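Local coordinates for putative sugar ABC transporter, substrate-binding protein (Clostridium phytofermentans, PDB 4WZZ) that probably serves as the solute-binding receptor of a sugar ABC transporter, holding alpha-L-rhamnopyranose in the cleft between its two lobes, at residues A[56-61]-A[113-118]; A[74-79]-A[304-309]; A[160-165]-A[353-358]. All coordinates share one frame; numbering follows the deposited sequence.

Contact 1. Residues A[56-61]-A[113-118]; sequences TYAIIV and DCIAIA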
loop_
_atom_site.group_PDB
_atom_site.type_symbol
_atom_site.label_atom_id
_atom_site.label_comp_id
_atom_site.label_asym_id
_atom_site.label_seq_id
_atom_site.Cartn_x
_atom_site.Cartn_y
_atom_site.Cartn_z
ATOM N N THR A 56 12.669 -19.875 -8.225
ATOM C CA THR A 56 11.494 -19.929 -7.367
ATOM C C THR A 56 11.401 -18.651 -6.530
ATOM O O THR A 56 12.357 -18.255 -5.874
ATOM C CB THR A 56 11.560 -21.154 -6.469
ATOM O OG1 THR A 56 11.521 -22.341 -7.287
ATOM C CG2 THR A 56 10.373 -21.178 -5.494
ATOM N N TYR A 57 10.240 -18.013 -6.575
ATOM C CA TYR A 57 10.068 -16.693 -5.989
ATOM C C TYR A 57 8.936 -16.735 -4.981
ATOM O O TYR A 57 7.821 -17.104 -5.342
ATOM C CB TYR A 57 9.693 -15.688 -7.067
ATOM C CG TYR A 57 10.709 -15.552 -8.167
ATOM C CD1 TYR A 57 10.806 -16.505 -9.172
ATOM C CD2 TYR A 57 11.556 -14.460 -8.205
ATOM C CE1 TYR A 57 11.724 -16.376 -10.178
ATOM C CE2 TYR A 57 12.481 -14.315 -9.206
ATOM C CZ TYR A 57 12.565 -15.269 -10.193
ATOM O OH TYR A 57 13.515 -15.108 -11.183
ATOM N N ALA A 58 9.236 -16.379 -3.733
ATOM C CA ALA A 58 8.222 -16.267 -2.670
ATOM C C ALA A 58 7.748 -14.838 -2.520
ATOM O O ALA A 58 8.563 -13.926 -2.325
ATOM C CB ALA A 58 8.806 -16.706 -1.348
ATOM N N ILE A 59 6.432 -14.625 -2.573
ATOM C CA ILE A 59 5.899 -13.326 -2.204
ATOM C C ILE A 59 5.159 -13.491 -0.897
ATOM O O ILE A 59 4.339 -14.391 -0.741
ATOM C CB ILE A 59 4.980 -12.701 -3.285
ATOM C CG1 ILE A 59 4.484 -11.325 -2.791
ATOM C CG2 ILE A 59 3.857 -13.668 -3.668
ATOM C CD1 ILE A 59 3.844 -10.473 -3.859
ATOM N N ILE A 60 5.503 -12.628 0.049
ATOM C CA ILE A 60 4.905 -12.632 1.366
ATOM C C ILE A 60 4.178 -11.318 1.518
ATOM O O ILE A 60 4.805 -10.264 1.626
ATOM C CB ILE A 60 5.968 -12.770 2.464
ATOM C CG1 ILE A 60 6.717 -14.090 2.285
ATOM C CG2 ILE A 60 5.294 -12.745 3.818
ATOM C CD1 ILE A 60 7.959 -14.234 3.181
ATOM N N VAL A 61 2.857 -11.358 1.429
ATOM C CA VAL A 61 2.090 -10.128 1.527
ATOM C C VAL A 61 1.918 -9.759 3.008
ATOM O O VAL A 61 2.393 -10.467 3.872
ATOM C CB VAL A 61 0.721 -10.261 0.821
ATOM C CG1 VAL A 61 0.913 -10.532 -0.648
ATOM C CG2 VAL A 61 -0.109 -11.362 1.440
ATOM N N ASP A 113 14.630 -18.871 -4.223
ATOM C CA ASP A 113 15.716 -18.059 -4.760
ATOM C C ASP A 113 15.540 -16.574 -4.462
ATOM O O ASP A 113 16.522 -15.809 -4.437
ATOM C CB ASP A 113 15.807 -18.286 -6.275
ATOM C CG ASP A 113 16.071 -19.738 -6.626
ATOM O OD1 ASP A 113 17.190 -20.207 -6.327
ATOM O OD2 ASP A 113 15.189 -20.407 -7.210
ATOM N N CYS A 114 14.294 -16.166 -4.244
ATOM C CA CYS A 114 13.969 -14.759 -4.067
ATOM C C CYS A 114 12.775 -14.637 -3.141
ATOM O O CYS A 114 11.871 -15.468 -3.180
ATOM C CB CYS A 114 13.663 -14.146 -5.427
ATOM S SG CYS A 114 13.228 -12.403 -5.381
ATOM N N ILE A 115 12.815 -13.633 -2.275
ATOM C CA ILE A 115 11.681 -13.268 -1.427
ATOM C C ILE A 115 11.297 -11.824 -1.722
ATOM O O ILE A 115 12.150 -10.936 -1.726
ATOM C CB ILE A 115 12.035 -13.427 0.072
ATOM C CG1 ILE A 115 12.191 -14.906 0.412
ATOM C CG2 ILE A 115 10.967 -12.780 0.984
ATOM C CD1 ILE A 115 12.665 -15.146 1.813
ATOM N N ALA A 116 10.013 -11.603 -1.994
ATOM C CA ALA A 116 9.471 -10.263 -2.152
ATOM C C ALA A 116 8.515 -10.072 -0.995
ATOM O O ALA A 116 7.592 -10.855 -0.837
ATOM C CB ALA A 116 8.726 -10.135 -3.485
ATOM N N ILE A 117 8.737 -9.043 -0.185
ATOM C CA ILE A 117 7.956 -8.895 1.030
ATOM C C ILE A 117 7.366 -7.496 1.237
ATOM O O ILE A 117 8.020 -6.486 1.006
ATOM C CB ILE A 117 8.771 -9.335 2.238
ATOM C CG1 ILE A 117 7.914 -9.285 3.504
ATOM C CG2 ILE A 117 10.064 -8.519 2.365
ATOM C CD1 ILE A 117 8.393 -10.232 4.595
ATOM N N ALA A 118 6.103 -7.483 1.663
ATOM C CA ALA A 118 5.391 -6.272 2.054
ATOM C C ALA A 118 5.381 -6.238 3.570
ATOM O O ALA A 118 4.642 -6.990 4.218
ATOM C CB ALA A 118 3.977 -6.287 1.518
#

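Contact 2. Residues A[74-79]-A[304-309]; sequences EGYKQV and NLAAYA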
loop_
_atom_site.group_PDB
_atom_site.type_symbol
_atom_site.label_atom_id
_atom_site.label_comp_id
_atom_site.label_asym_id
_atom_site.label_seq_id
_atom_site.Cartn_x
_atom_site.Cartn_y
_atom_site.Cartn_z
ATOM N N GLU A 74 -1.458 -11.910 -7.074
ATOM C CA GLU A 74 -1.878 -12.394 -8.393
ATOM C C GLU A 74 -0.988 -11.826 -9.501
ATOM O O GLU A 74 -0.532 -12.559 -10.391
ATOM C CB GLU A 74 -3.331 -11.984 -8.640
ATOM C CG GLU A 74 -3.840 -12.213 -10.069
ATOM C CD GLU A 74 -5.138 -11.445 -10.363
ATOM O OE1 GLU A 74 -6.051 -11.448 -9.497
ATOM O OE2 GLU A 74 -5.243 -10.832 -11.458
ATOM N N GLY A 75 -0.741 -10.522 -9.441
ATOM C CA GLY A 75 0.065 -9.846 -10.438
ATOM C C GLY A 75 1.498 -10.332 -10.389
ATOM O O GLY A 75 2.156 -10.440 -11.420
ATOM N N TYR A 76 1.987 -10.615 -9.180
ATOM C CA TYR A 76 3.352 -11.088 -8.998
ATOM C C TYR A 76 3.484 -12.495 -9.600
ATOM O O TYR A 76 4.391 -12.773 -10.398
ATOM C CB TYR A 76 3.705 -11.123 -7.505
ATOM C CG TYR A 76 5.176 -11.369 -7.231
ATOM C CD1 TYR A 76 6.074 -10.323 -7.171
ATOM C CD2 TYR A 76 5.651 -12.661 -7.038
ATOM C CE1 TYR A 76 7.435 -10.562 -6.933
ATOM C CE2 TYR A 76 6.978 -12.906 -6.798
ATOM C CZ TYR A 76 7.866 -11.849 -6.744
ATOM O OH TYR A 76 9.195 -12.131 -6.513
ATOM N N LYS A 77 2.567 -13.368 -9.208
ATOM C CA LYS A 77 2.554 -14.745 -9.678
ATOM C C LYS A 77 2.415 -14.802 -11.200
ATOM O O LYS A 77 3.087 -15.588 -11.868
ATOM C CB LYS A 77 1.431 -15.526 -9.010
ATOM C CG LYS A 77 1.208 -16.934 -9.584
ATOM C CD LYS A 77 0.048 -17.587 -8.879
ATOM C CE LYS A 77 -0.288 -18.950 -9.472
ATOM N NZ LYS A 77 -0.342 -20.031 -8.446
ATOM N N GLN A 78 1.557 -13.952 -11.748
ATOM C CA GLN A 78 1.294 -13.992 -13.179
ATOM C C GLN A 78 2.583 -13.791 -13.971
ATOM O O GLN A 78 2.885 -14.550 -14.906
ATOM C CB GLN A 78 0.251 -12.942 -13.538
ATOM C CG GLN A 78 -0.341 -13.130 -14.907
ATOM C CD GLN A 78 0.488 -12.462 -15.971
ATOM O OE1 GLN A 78 0.890 -13.082 -16.965
ATOM N NE2 GLN A 78 0.754 -11.180 -15.772
ATOM N N VAL A 79 3.363 -12.789 -13.584
ATOM C CA VAL A 79 4.596 -12.469 -14.312
ATOM C C VAL A 79 5.685 -13.512 -14.073
ATOM O O VAL A 79 6.375 -13.933 -15.016
ATOM C CB VAL A 79 5.107 -11.038 -13.968
ATOM C CG1 VAL A 79 6.542 -10.821 -14.431
ATOM C CG2 VAL A 79 4.203 -9.994 -14.611
ATOM N N ASN A 304 3.108 -7.036 -10.666
ATOM C CA ASN A 304 3.823 -7.271 -11.924
ATOM C C ASN A 304 5.237 -6.701 -11.853
ATOM O O ASN A 304 6.206 -7.369 -12.203
ATOM C CB ASN A 304 3.158 -6.588 -13.126
ATOM C CG ASN A 304 1.782 -7.122 -13.487
ATOM O OD1 ASN A 304 1.049 -6.422 -14.188
ATOM N ND2 ASN A 304 1.434 -8.339 -13.079
ATOM N N LEU A 305 5.346 -5.436 -11.450
ATOM C CA LEU A 305 6.639 -4.740 -11.499
ATOM C C LEU A 305 7.595 -5.361 -10.499
ATOM O O LEU A 305 8.782 -5.532 -10.773
ATOM C CB LEU A 305 6.443 -3.254 -11.183
ATOM C CG LEU A 305 7.729 -2.441 -11.115
ATOM C CD1 LEU A 305 8.482 -2.512 -12.423
ATOM C CD2 LEU A 305 7.405 -1.006 -10.755
ATOM N N ALA A 306 7.080 -5.697 -9.322
ATOM C CA ALA A 306 7.894 -6.364 -8.318
ATOM C C ALA A 306 8.413 -7.697 -8.840
ATOM O O ALA A 306 9.554 -8.090 -8.529
ATOM C CB ALA A 306 7.102 -6.560 -7.030
ATOM N N ALA A 307 7.599 -8.389 -9.640
ATOM C CA ALA A 307 8.043 -9.640 -10.251
ATOM C C ALA A 307 9.138 -9.382 -11.289
ATOM O O ALA A 307 10.149 -10.082 -11.307
ATOM C CB ALA A 307 6.863 -10.400 -10.878
ATOM N N TYR A 308 8.953 -8.388 -12.155
ATOM C CA TYR A 308 9.995 -8.085 -13.138
ATOM C C TYR A 308 11.309 -7.736 -12.444
ATOM O O TYR A 308 12.400 -8.155 -12.879
ATOM C CB TYR A 308 9.569 -6.958 -14.079
ATOM C CG TYR A 308 8.513 -7.368 -15.075
ATOM C CD1 TYR A 308 8.757 -8.377 -15.995
ATOM C CD2 TYR A 308 7.267 -6.739 -15.104
ATOM C CE1 TYR A 308 7.798 -8.757 -16.913
ATOM C CE2 TYR A 308 6.306 -7.108 -16.021
ATOM C CZ TYR A 308 6.576 -8.116 -16.927
ATOM O OH TYR A 308 5.628 -8.505 -17.844
ATOM N N ALA A 309 11.221 -6.965 -11.362
ATOM C CA ALA A 309 12.407 -6.541 -10.630
ATOM C C ALA A 309 13.048 -7.725 -9.911
ATOM O O ALA A 309 14.281 -7.843 -9.859
ATOM C CB ALA A 309 12.064 -5.417 -9.638
HETATM O O HOH W 1 -0.947 -9.978 -14.201
#

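Contact 3. Residues A[160-165]-A[353-358]; sequences TTQIAQ and LGAPFK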
loop_
_atom_site.group_PDB
_atom_site.type_symbol
_atom_site.label_atom_id
_atom_site.label_comp_id
_atom_site.label_asym_id
_atom_site.label_seq_id
_atom_site.Cartn_x
_atom_site.Cartn_y
_atom_site.Cartn_z
ATOM N N THR A 160 5.870 8.530 -1.964
ATOM C CA THR A 160 5.290 8.720 -0.634
ATOM C C THR A 160 4.676 10.113 -0.503
ATOM O O THR A 160 3.548 10.299 -0.040
ATOM C CB THR A 160 6.346 8.498 0.435
ATOM O OG1 THR A 160 6.886 7.175 0.298
ATOM C CG2 THR A 160 5.747 8.655 1.803
ATOM N N THR A 161 5.426 11.118 -0.959
ATOM C CA THR A 161 4.928 12.483 -0.937
ATOM C C THR A 161 3.690 12.691 -1.795
ATOM O O THR A 161 2.803 13.470 -1.444
ATOM C CB THR A 161 6.027 13.422 -1.418
ATOM O OG1 THR A 161 7.152 13.297 -0.540
ATOM C CG2 THR A 161 5.564 14.870 -1.430
ATOM N N GLN A 162 3.660 12.034 -2.951
ATOM C CA GLN A 162 2.520 12.191 -3.836
ATOM C C GLN A 162 1.224 11.725 -3.163
ATOM O O GLN A 162 0.178 12.340 -3.306
ATOM C CB GLN A 162 2.767 11.397 -5.114
ATOM C CG GLN A 162 3.942 11.901 -5.922
ATOM C CD GLN A 162 4.118 11.080 -7.180
ATOM O OE1 GLN A 162 4.215 9.849 -7.134
ATOM N NE2 GLN A 162 4.123 11.753 -8.314
ATOM N N ILE A 163 1.308 10.628 -2.428
ATOM C CA ILE A 163 0.138 10.095 -1.724
ATOM C C ILE A 163 -0.246 11.069 -0.606
ATOM O O ILE A 163 -1.396 11.406 -0.450
ATOM C CB ILE A 163 0.441 8.725 -1.140
ATOM C CG1 ILE A 163 0.589 7.696 -2.263
ATOM C CG2 ILE A 163 -0.631 8.308 -0.131
ATOM C CD1 ILE A 163 -0.715 7.399 -2.991
ATOM N N ALA A 164 0.734 11.526 0.166
ATOM C CA ALA A 164 0.437 12.459 1.250
ATOM C C ALA A 164 -0.207 13.757 0.764
ATOM O O ALA A 164 -1.146 14.293 1.378
ATOM C CB ALA A 164 1.701 12.767 2.044
ATOM N N GLN A 165 0.328 14.284 -0.327
ATOM C CA GLN A 165 -0.152 15.531 -0.873
ATOM C C GLN A 165 -1.568 15.371 -1.430
ATOM O O GLN A 165 -2.448 16.206 -1.189
ATOM C CB GLN A 165 0.861 16.016 -1.914
ATOM C CG GLN A 165 0.543 17.316 -2.542
ATOM C CD GLN A 165 0.714 18.463 -1.586
ATOM O OE1 GLN A 165 1.809 18.685 -1.054
ATOM N NE2 GLN A 165 -0.367 19.212 -1.361
ATOM N N LEU A 353 6.423 2.792 -9.028
ATOM C CA LEU A 353 5.527 2.256 -10.040
ATOM C C LEU A 353 4.930 3.317 -10.935
ATOM O O LEU A 353 4.937 3.184 -12.149
ATOM C CB LEU A 353 4.379 1.471 -9.373
ATOM C CG LEU A 353 3.216 0.982 -10.239
ATOM C CD1 LEU A 353 3.646 -0.137 -11.196
ATOM C CD2 LEU A 353 2.102 0.462 -9.344
ATOM N N GLY A 354 4.396 4.372 -10.323
ATOM C CA GLY A 354 3.636 5.377 -11.040
ATOM C C GLY A 354 3.135 6.438 -10.080
ATOM O O GLY A 354 3.560 6.474 -8.937
ATOM N N ALA A 355 2.291 7.330 -10.571
ATOM C CA ALA A 355 1.659 8.342 -9.722
ATOM C C ALA A 355 0.430 7.744 -9.076
ATOM O O ALA A 355 -0.119 6.741 -9.556
ATOM C CB ALA A 355 1.270 9.571 -10.536
ATOM N N PRO A 356 -0.039 8.356 -7.989
ATOM C CA PRO A 356 -1.368 7.958 -7.510
ATOM C C PRO A 356 -2.426 8.277 -8.558
ATOM O O PRO A 356 -2.235 9.194 -9.394
ATOM C CB PRO A 356 -1.596 8.846 -6.277
ATOM C CG PRO A 356 -0.291 9.476 -5.972
ATOM C CD PRO A 356 0.486 9.522 -7.263
ATOM N N PHE A 357 -3.509 7.530 -8.512
ATOM C CA PHE A 357 -4.659 7.717 -9.395
ATOM C C PHE A 357 -5.895 8.057 -8.593
ATOM O O PHE A 357 -6.240 7.376 -7.621
ATOM C CB PHE A 357 -4.883 6.433 -10.211
ATOM C CG PHE A 357 -5.791 6.598 -11.402
ATOM C CD1 PHE A 357 -5.284 6.997 -12.626
ATOM C CD2 PHE A 357 -7.131 6.281 -11.305
ATOM C CE1 PHE A 357 -6.130 7.126 -13.740
ATOM C CE2 PHE A 357 -7.983 6.407 -12.408
ATOM C CZ PHE A 357 -7.470 6.817 -13.620
ATOM N N LYS A 358 -6.593 9.103 -9.025
ATOM C CA LYS A 358 -7.804 9.553 -8.349
ATOM C C LYS A 358 -9.055 8.836 -8.902
ATOM O O LYS A 358 -9.309 8.870 -10.127
ATOM C CB LYS A 358 -7.941 11.067 -8.544
ATOM C CG LYS A 358 -9.173 11.684 -7.950
ATOM C CD LYS A 358 -9.145 13.188 -8.195
ATOM C CE LYS A 358 -10.418 13.867 -7.706
ATOM N NZ LYS A 358 -10.445 15.344 -8.056
#

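Contact 1. Residues A[56-61]-A[113-118]
The backbone N of T56 donates to a side chain, the carboxylate of D113, at the start of a pairing that otherwise runs from peptide to peptide. The T56 N to D113 OD2 bond is 2.8 Å long and nearly straight, with an N-H...O angle of 163°, and uses the OD2 lone pair that faces away from OD1. D113 CG lies beside its own backbone N (chi1 -60°), which turns the carboxylate toward T56 N. T56 O faces the same residue: D113 N reaches it at 2.9 Å, while C114 N adds a weak second bond at 3.3 Å. Beyond this fork the regular parallel ladder takes over, from A58 N on C114 O at 2.8 Å to A118 N on I60 O at 3.1 Å. Strand 56-60 sits between 86-90 and 114-117 in the sheet of one lobe, the 2-1-3 strand order of the Rossmann-like half of a type I periplasmic binding protein. Helix 97-110 carries the chain from 86-90 over to 114-117, a beta-alpha-beta crossover that passes strand 56-60. On the face bearing Y57, I59, C114 and A116, Y57 CD2 meets C114 CB at 3.5 Å. C114 SG is anti to its backbone N (chi1 180°) and makes an oblique sulfur-aromatic contact, 5.1 Å from the centre of the Y57 ring, whose hydroxyl bonds to T53 OG1. The other face carries A58, I60, I115 and I117: I60 and I117 run abreast, CG2 of the first against CD1 of the second, and I60 CD1 reaches I115 CG2 at 4.0 Å. At the far end, Q100 NE2 donates to both V61 O and A118 O.

Contact 2. Residues A[74-79]-A[304-309]
Helices 67-82 and 299-315 lie side by side in one helical layer over the same face of the mixed sheet, in one alpha/beta lobe of the type I periplasmic binding protein fold, and this contact is where they touch each other. Their segments approach to 7.4 Å between axes and cross at -41°. Such closeness rests on small residues: G75 on one helix, A306 and A307 on the other. The amide of N304 lies against the bare backbone of G75, with N304 ND2 only 3.3 Å from G75 CA. From there ND2 donates to G75 O at 2.8 Å. That oxygen lies almost in the amide plane of N304, but ND2 comes to it from the flank, at a C=O...N angle of 107° and tilted from the carbonyl plane; V79 N adds a weak bond to the same O. A water accepts from N304 ND2 at 3.1 Å and from Q78 NE2 at 2.6 Å, tying the exposed Q78 amide to the buried N304 amide, their planes nearly perpendicular. V79 is a wedge between A307 and Y308. With CG1 anti to the backbone N (chi1 166°), that methyl sits over one face of the Y308 ring, 3.6 Å from its centre, in a CH-pi contact, while CG2 rests against the N304 amide. The ring of Y308 also meets Y51 edge to face. Deeper, toward the sheet, A307 CB covers a face of the Y76 ring, 4.1 Å from its centre, and A306 CB lies at the edge of that ring. Y76 OH is hydrogen-bonded to S310 OG of helix 299-315, so both ends of this tyrosine-lined seam are polar, N304 at one and the hydroxyl at the other, with methyl-on-ring packing supplying the cohesion between them.

Contact 3. Residues A[160-165]-A[353-358]
P356 rests its ring against the first turn of helix 160-174, where Q162 and I163 receive it on neighbouring carbons. Q162 meets it with both ends of its side chain: CB stands 3.7 Å from P356 CD, and OE1 comes equally close, at 3.7 Å, to the same CD. With CG beside the backbone N (chi1 -64°) and the chain extended beyond, the amide runs past P356 CD, at about a right angle to the proline. OE1 has its polar partner in G159 N, just before the helix, and this bond probably fixes the carboxamide beside P356 CD. I163 reaches the ring farther round, at CG and CB. It too has its longer branch beside the backbone N, and a second bend at chi2 (-68°) brings CD1 to 3.7 Å from P356 CG. That branch meets the proline obliquely. Residues 353-356 lead from strand 349-352 of the large mixed sheet to strand 357-359, which pairs with 294-296; such a crossing is consistent with the hinge of type I periplasmic binding proteins. The I163 side chain also touches the pocket residues W196, L273 and W297, so the contact backs onto the wall of the rhamnose site. The two segments meet mainly by van der Waals packing of aliphatic carbons, the one nearby polar side-chain atom of proline's neighbours, Q162 OE1, being bonded to G159 N.

How the contacts relate
Contacts 1 and 2 belong to the same lobe, their centres 10 Å apart, and join directly through Y76: its OH lies 3.6 Å from Y57 CB, and I59 CD1 packs 3.7 Å from Y76 CB. Both helices of contact 2 rest on the face of the strand pair that bears Y57 and C114. Contact 3 lies toward the other lobe, its centre 20 Å from that of contact 2, yet L305 CD2 touches L353 CA at 3.8 Å. Contacts 1 and 3 do not meet; their nearest atoms are about 12 Å apart. The bound rhamnose lies nearest contact 1, about 6 Å from the A118 side chain, and about 8 Å from that of I163 in contact 3; A306 in contact 2 stays about 13 Å away.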